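Local coordinates for protein 1H-3-hydroxy-4-oxoquinoline 2,4-dioxygenase (PDB 3IBT) that catalyses the cofactor-independent ring cleavage of 3-hydroxy-1H-quinolin-4-one by dioxygen, releasing N-formylanthranilate and carbon monoxide in oxoquinoline degradation, at residues P42-A45 with R46-V50; G66-S70 with Q71-Q75; A144-Q147 with S148-E152. All coordinates share one frame; numbering follows the deposited sequence.

Overall arrangement
From the N terminus the chain meets three local contacts in series; none nests in or crosses another. Contact 1 closes the turn from helix 40-44 into strand 49-53, within a beta-alpha-beta unit of the alpha/beta-hydrolase sheet. The chain then passes along that strand and a long loop to contact 2, where residues 66-70 lead into helix 70-83, beside Trp30 of the probable substrate site. Contact 3 closes no loop: it spans two turns of helix 142-154, on the opposite side of the chain's centre from contact 1. Centres of contacts 2 and 3 lie about 24 Å apart, and helix 175-192 touches both.

Contact 1 of 3, residues P42-A45 with R46-V50; sequences PLLA and RDFHV
Leu44, Ala45 and Arg46 carry the turn by which the chain leaves the short helix 40-44 and enters strand 49-53, and the carbonyl of Leu44 is its pivot. Phe48 N donates to Leu44 O at 3.1 Å, almost in line with the C=O bond and with an N-H...O angle of 158°; Asp47 N adds a weak bond to Leu44 O at 3.4 Å. The same oxygen lies at the edge of the Phe48 ring, near its plane, so backbone and side chain of Phe48 both close on it. Apolar contact completes the fold of the turn: Leu44 CB sits 3.9 Å from Val50 CG2 and 4.1 Å from Phe48 CD1. The Val50 torsion matters here, since with CG1 anti to the backbone N (chi1 175°) CG2 is the methyl left to meet Leu44. Ala45 enters mainly through its main chain, and its N comes within 4.4 Å of Val50 CG2.

Arg46 meets the helix with its base, CB lying 3.6 Å from Leu43 O, while the rest of its chain leads away and bends at chi3 (55°) back to Asp47. There NE and NH2 grip the carboxylate side-on. NH2 reaches the syn lone pair of OD2 at 3.1 Å, in the guanidinium plane, whereas NE bonds to OD1 from a tilted position. A second arginine, Arg259, also forms a salt bridge with Asp47 OD2, so the carboxylate probably offsets two neighbouring positive charges.

The turn belongs to the beta-alpha-beta unit of strand 23-27, helix 40-44 and strand 49-53 in the alpha/beta-hydrolase fold. Leu44 and Phe48 rest on Leu24 and Val50 on Leu26, both of strand 23-27, while helix 251-261 packs on Leu43 and Leu44 through Ala255 and Ile258.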
# COMPACT_ATOMS: atom_id res chain seq x y z
N PRO A 42 -0.37 -4.18 -16.16
CA PRO A 42 -0.77 -4.49 -17.55
C PRO A 42 -1.95 -5.44 -17.62
O PRO A 42 -2.69 -5.38 -18.58
CB PRO A 42 0.49 -5.13 -18.14
CG PRO A 42 1.59 -4.53 -17.34
CD PRO A 42 1.03 -4.56 -15.94
N LEU A 43 -2.16 -6.26 -16.60
CA LEU A 43 -3.30 -7.14 -16.55
C LEU A 43 -4.59 -6.34 -16.36
O LEU A 43 -5.55 -6.52 -17.12
CB LEU A 43 -3.15 -8.21 -15.47
CG LEU A 43 -1.91 -9.11 -15.50
CD1 LEU A 43 -1.95 -10.21 -14.47
CD2 LEU A 43 -1.71 -9.71 -16.89
N LEU A 44 -4.62 -5.44 -15.38
CA LEU A 44 -5.83 -4.66 -15.10
C LEU A 44 -6.11 -3.59 -16.15
O LEU A 44 -7.13 -2.89 -16.06
CB LEU A 44 -5.75 -4.00 -13.72
CG LEU A 44 -5.51 -4.85 -12.48
CD1 LEU A 44 -5.16 -4.00 -11.25
CD2 LEU A 44 -6.70 -5.75 -12.19
N ALA A 45 -5.22 -3.43 -17.14
CA ALA A 45 -5.40 -2.38 -18.17
C ALA A 45 -6.48 -2.74 -19.20
O ALA A 45 -6.83 -1.94 -20.09
CB ALA A 45 -4.09 -2.05 -18.87
N ARG A 46 -7.01 -3.94 -19.03
CA ARG A 46 -8.03 -4.50 -19.89
C ARG A 46 -9.39 -3.92 -19.48
O ARG A 46 -10.20 -3.57 -20.36
CB ARG A 46 -7.99 -6.03 -19.69
CG ARG A 46 -8.66 -6.91 -20.77
CD ARG A 46 -8.77 -8.41 -20.26
NE ARG A 46 -9.46 -8.58 -18.95
CZ ARG A 46 -9.82 -9.76 -18.40
NH1 ARG A 46 -9.56 -10.92 -19.01
NH2 ARG A 46 -10.47 -9.77 -17.22
N ASP A 47 -9.59 -3.81 -18.15
CA ASP A 47 -10.91 -3.55 -17.56
C ASP A 47 -11.03 -2.18 -16.98
O ASP A 47 -12.09 -1.56 -17.07
CB ASP A 47 -11.19 -4.56 -16.46
CG ASP A 47 -11.16 -5.97 -16.97
OD1 ASP A 47 -11.46 -6.16 -18.15
OD2 ASP A 47 -10.81 -6.90 -16.20
N PHE A 48 -9.93 -1.71 -16.43
CA PHE A 48 -9.90 -0.48 -15.70
C PHE A 48 -9.01 0.56 -16.32
O PHE A 48 -8.14 0.24 -17.12
CB PHE A 48 -9.32 -0.77 -14.36
CG PHE A 48 -10.09 -1.74 -13.60
CD1 PHE A 48 -9.78 -3.08 -13.65
CD2 PHE A 48 -11.13 -1.32 -12.78
CE1 PHE A 48 -10.48 -3.98 -12.91
CE2 PHE A 48 -11.83 -2.22 -12.04
CZ PHE A 48 -11.51 -3.54 -12.11
N HIS A 49 -9.22 1.82 -15.93
CA HIS A 49 -8.30 2.92 -16.21
C HIS A 49 -7.32 2.94 -15.04
O HIS A 49 -7.74 3.16 -13.91
CB HIS A 49 -9.12 4.22 -16.28
CG HIS A 49 -8.31 5.47 -16.41
ND1 HIS A 49 -8.82 6.72 -16.12
CD2 HIS A 49 -7.02 5.68 -16.79
CE1 HIS A 49 -7.90 7.64 -16.32
NE2 HIS A 49 -6.79 7.03 -16.73
N VAL A 50 -6.04 2.66 -15.28
CA VAL A 50 -5.17 2.34 -14.13
C VAL A 50 -4.05 3.33 -13.90
O VAL A 50 -3.13 3.44 -14.72
CB VAL A 50 -4.55 0.96 -14.23
CG1 VAL A 50 -3.57 0.76 -13.09
CG2 VAL A 50 -5.62 -0.12 -14.22

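Contact 2 of 3, residues G66-S70 with Q71-Q75; sequences GDFDS and QTLAQ
An extended approach through Phe68 and Asp69 turns into helix 70-83, and Asp69 O faces the first turn, accepting weak bonds from Thr72 N at 3.2 Å and Leu73 N at 3.4 Å. The hydroxyl of Thr72 makes a third bond to this carbonyl: OG1 donates to Asp69 O at 3.2 Å, in the carbonyl plane and on a lone pair. A chi1 of 84° sets OG1 between the backbone N and the carbonyl carbon, and sets CG2 beside Asp69, Thr72 CG2 lying 3.9 Å from Asp69 CB. OG1 also touches Phe68 CB, the two side chains crossing at about a right angle. A valine in place of Thr72 would probably cost Asp69 O its hydroxyl donor, leaving the carbonyl to two weak backbone bonds.

Asp69 occupies the N-cap position, yet its carboxylate makes no capping bond. Instead it points the same way as the side chain of Gln71, with carboxylate and amide planes nearly perpendicular and the two CB atoms 3.9 Å apart. In the alpha/beta-hydrolase fold this is the entry to the helix that follows strand 49-53 and precedes strand 89-94.

The Phe68 ring lies across the start of the helix, Phe68 CE1 approaching Leu73 CD2 at 4.0 Å. Leu73 holds CG anti to its carbonyl carbon (chi1 -76°), which places its CG and CD2 next to that ring. Phe68 lies close to Trp30, a probable substrate-binding residue, and Arg180 of helix 175-192 makes a cation-pi contact with its ring. Leu73 also packs on Val100, and Ala74 on Asp103, both of helix 97-107.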
# COMPACT_ATOMS: atom_id res chain seq x y z
N GLY A 66 9.86 19.40 2.81
CA GLY A 66 9.70 19.11 4.23
C GLY A 66 9.45 17.64 4.43
O GLY A 66 9.06 16.92 3.50
N ASP A 67 9.72 17.17 5.63
CA ASP A 67 9.24 15.86 5.98
C ASP A 67 7.72 16.06 6.05
O ASP A 67 7.25 17.22 5.90
CB ASP A 67 9.86 15.35 7.29
CG ASP A 67 8.95 15.55 8.48
OD1 ASP A 67 8.92 16.67 9.03
OD2 ASP A 67 8.26 14.57 8.84
N PHE A 68 6.98 14.98 6.26
CA PHE A 68 5.51 15.03 6.16
C PHE A 68 4.83 13.89 6.92
O PHE A 68 5.48 12.92 7.33
CB PHE A 68 5.07 15.04 4.68
CG PHE A 68 5.78 14.01 3.83
CD1 PHE A 68 5.34 12.68 3.80
CD2 PHE A 68 6.91 14.36 3.09
CE1 PHE A 68 6.01 11.71 3.02
CE2 PHE A 68 7.59 13.40 2.32
CZ PHE A 68 7.14 12.07 2.29
N ASP A 69 3.52 14.04 7.12
CA ASP A 69 2.67 13.02 7.73
C ASP A 69 2.20 12.05 6.64
O ASP A 69 2.13 12.40 5.43
CB ASP A 69 1.39 13.63 8.36
CG ASP A 69 1.56 14.12 9.83
OD1 ASP A 69 2.16 13.43 10.70
OD2 ASP A 69 1.01 15.21 10.14
N SER A 70 1.84 10.85 7.11
CA SER A 70 0.99 9.90 6.41
C SER A 70 -0.36 10.53 6.04
O SER A 70 -1.07 10.05 5.12
CB SER A 70 0.76 8.64 7.28
OG SER A 70 -0.51 8.05 7.07
N GLN A 71 -0.71 11.60 6.76
CA GLN A 71 -1.94 12.38 6.49
C GLN A 71 -1.83 13.40 5.35
O GLN A 71 -2.84 13.69 4.70
CB GLN A 71 -2.47 13.05 7.76
CG GLN A 71 -3.46 12.17 8.48
CD GLN A 71 -3.47 12.42 9.95
OE1 GLN A 71 -2.60 13.11 10.49
NE2 GLN A 71 -4.48 11.86 10.62
N THR A 72 -0.63 13.93 5.11
CA THR A 72 -0.43 14.79 3.94
C THR A 72 -0.37 13.94 2.66
O THR A 72 -0.70 14.47 1.59
CB THR A 72 0.81 15.73 4.05
OG1 THR A 72 2.00 15.03 3.65
CG2 THR A 72 0.97 16.26 5.47
N LEU A 73 0.01 12.64 2.75
CA LEU A 73 0.07 11.79 1.54
C LEU A 73 -1.32 11.60 1.00
O LEU A 73 -1.54 11.71 -0.21
CB LEU A 73 0.74 10.45 1.77
CG LEU A 73 2.26 10.49 1.86
CD1 LEU A 73 2.81 9.08 2.08
CD2 LEU A 73 2.84 11.06 0.64
N ALA A 74 -2.25 11.33 1.92
CA ALA A 74 -3.70 11.47 1.71
C ALA A 74 -4.07 12.76 1.00
O ALA A 74 -4.84 12.77 0.02
CB ALA A 74 -4.39 11.47 3.04
N GLN A 75 -3.56 13.87 1.52
CA GLN A 75 -3.89 15.15 0.97
C GLN A 75 -3.42 15.26 -0.49
O GLN A 75 -4.16 15.75 -1.35
CB GLN A 75 -3.27 16.23 1.85
CG GLN A 75 -4.00 16.39 3.16
CD GLN A 75 -5.38 16.97 2.93
OE1 GLN A 75 -5.50 18.24 2.61
NE2 GLN A 75 -6.44 16.05 3.06

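Contact 3 of 3, residues A144-Q147 with S148-E152; sequences AGRQ and SFFDE
Residues 144-147 and 148-152 are successive turns of helix 142-154, joined by i to i+4 backbone bonds of uneven quality. Asp151 N donates to Gln147 O at 3.0 Å, close to straight; Ser148 N reaches Ala144 O at 3.1 Å from above the carbonyl plane, and Phe150 N makes a weak bond to Arg146 O at 3.3 Å.

Phe150 is met from two directions. Over one face lies the aliphatic part of Arg146, in a CH-pi contact with CG 4.0 Å from the ring centroid and 28° off the normal; Arg146 CD follows, 3.7 Å from Phe150 CE2. The two side chains run alongside each other, the guanidinium plane turned only 5° from that of the ring. At the ring's edge comes the amide of Gln147, NE2 lying 3.5 Å from Phe150 CD2 with the two planes steeply inclined. Gln147 starts with CG anti to the backbone N (chi1 -168°) and then bends at chi2, which carries its amide back to this edge.

Ser148 turns to another helix: its CB rests near Gly145 O, while OG hydrogen-bonds Gln132 of helix 127-135. Phe149 leaves the axis on a different side from Phe150, its ring meeting that of Trp153, which probably binds substrate as in related enzymes. Trp178 of helix 175-192 touches Arg146 and Phe149.

The chemistry is divided: methylene groups of a charged residue cover a buried aromatic ring, while the guanidinium is carried beyond the ring's rim, and the amide nitrogen meets the ring at its edge, so that contact is probably van der Waals rather than N-H...pi.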
# COMPACT_ATOMS: atom_id res chain seq x y z
N ALA A 144 20.85 -1.84 8.46
CA ALA A 144 20.63 -3.09 9.17
C ALA A 144 19.14 -3.30 9.56
O ALA A 144 18.66 -4.44 9.66
CB ALA A 144 21.51 -3.16 10.37
N GLY A 145 18.42 -2.20 9.76
CA GLY A 145 16.98 -2.23 10.08
C GLY A 145 16.16 -2.39 8.82
O GLY A 145 15.18 -3.14 8.80
N ARG A 146 16.56 -1.67 7.78
CA ARG A 146 16.04 -1.94 6.45
C ARG A 146 16.22 -3.42 6.13
O ARG A 146 15.29 -4.07 5.71
CB ARG A 146 16.73 -1.10 5.37
CG ARG A 146 17.14 -1.93 4.13
CD ARG A 146 18.10 -1.22 3.24
NE ARG A 146 17.49 0.03 2.81
CZ ARG A 146 18.17 1.07 2.32
NH1 ARG A 146 19.50 1.01 2.17
NH2 ARG A 146 17.51 2.16 1.98
N GLN A 147 17.44 -3.94 6.34
CA GLN A 147 17.78 -5.27 5.86
C GLN A 147 16.97 -6.29 6.61
O GLN A 147 16.58 -7.30 6.05
CB GLN A 147 19.26 -5.55 6.05
CG GLN A 147 19.73 -6.78 5.32
CD GLN A 147 19.66 -6.57 3.84
OE1 GLN A 147 20.29 -5.68 3.31
NE2 GLN A 147 18.86 -7.39 3.16
N SER A 148 16.70 -6.01 7.87
CA SER A 148 15.96 -6.92 8.71
C SER A 148 14.61 -7.33 8.09
O SER A 148 14.33 -8.52 7.96
CB SER A 148 15.71 -6.29 10.05
OG SER A 148 14.77 -7.11 10.72
N PHE A 149 13.81 -6.33 7.72
CA PHE A 149 12.58 -6.49 6.94
C PHE A 149 12.80 -7.32 5.67
O PHE A 149 12.08 -8.30 5.43
CB PHE A 149 11.98 -5.13 6.56
CG PHE A 149 11.14 -4.50 7.64
CD1 PHE A 149 11.55 -3.33 8.27
CD2 PHE A 149 9.94 -5.09 8.04
CE1 PHE A 149 10.80 -2.75 9.28
CE2 PHE A 149 9.17 -4.52 9.06
CZ PHE A 149 9.58 -3.36 9.67
N PHE A 150 13.78 -6.93 4.85
CA PHE A 150 14.04 -7.65 3.60
C PHE A 150 14.15 -9.14 3.81
O PHE A 150 13.46 -9.91 3.15
CB PHE A 150 15.32 -7.18 2.94
CG PHE A 150 15.26 -5.78 2.36
CD1 PHE A 150 14.07 -5.05 2.31
CD2 PHE A 150 16.41 -5.19 1.84
CE1 PHE A 150 14.05 -3.75 1.75
CE2 PHE A 150 16.39 -3.91 1.29
CZ PHE A 150 15.20 -3.20 1.24
N ASP A 151 15.02 -9.55 4.73
CA ASP A 151 15.25 -10.97 4.99
C ASP A 151 13.90 -11.63 5.25
O ASP A 151 13.62 -12.75 4.78
CB ASP A 151 16.19 -11.16 6.19
CG ASP A 151 17.66 -10.78 5.88
OD1 ASP A 151 18.37 -11.57 5.21
OD2 ASP A 151 18.14 -9.70 6.34
N GLU A 152 13.05 -10.91 5.98
CA GLU A 152 11.73 -11.38 6.34
C GLU A 152 10.80 -11.36 5.13
O GLU A 152 10.39 -12.40 4.63
CB GLU A 152 11.16 -10.53 7.47
CG GLU A 152 9.72 -10.94 7.83
CD GLU A 152 9.17 -10.11 8.99
OE1 GLU A 152 9.85 -10.02 10.05
OE2 GLU A 152 8.05 -9.55 8.85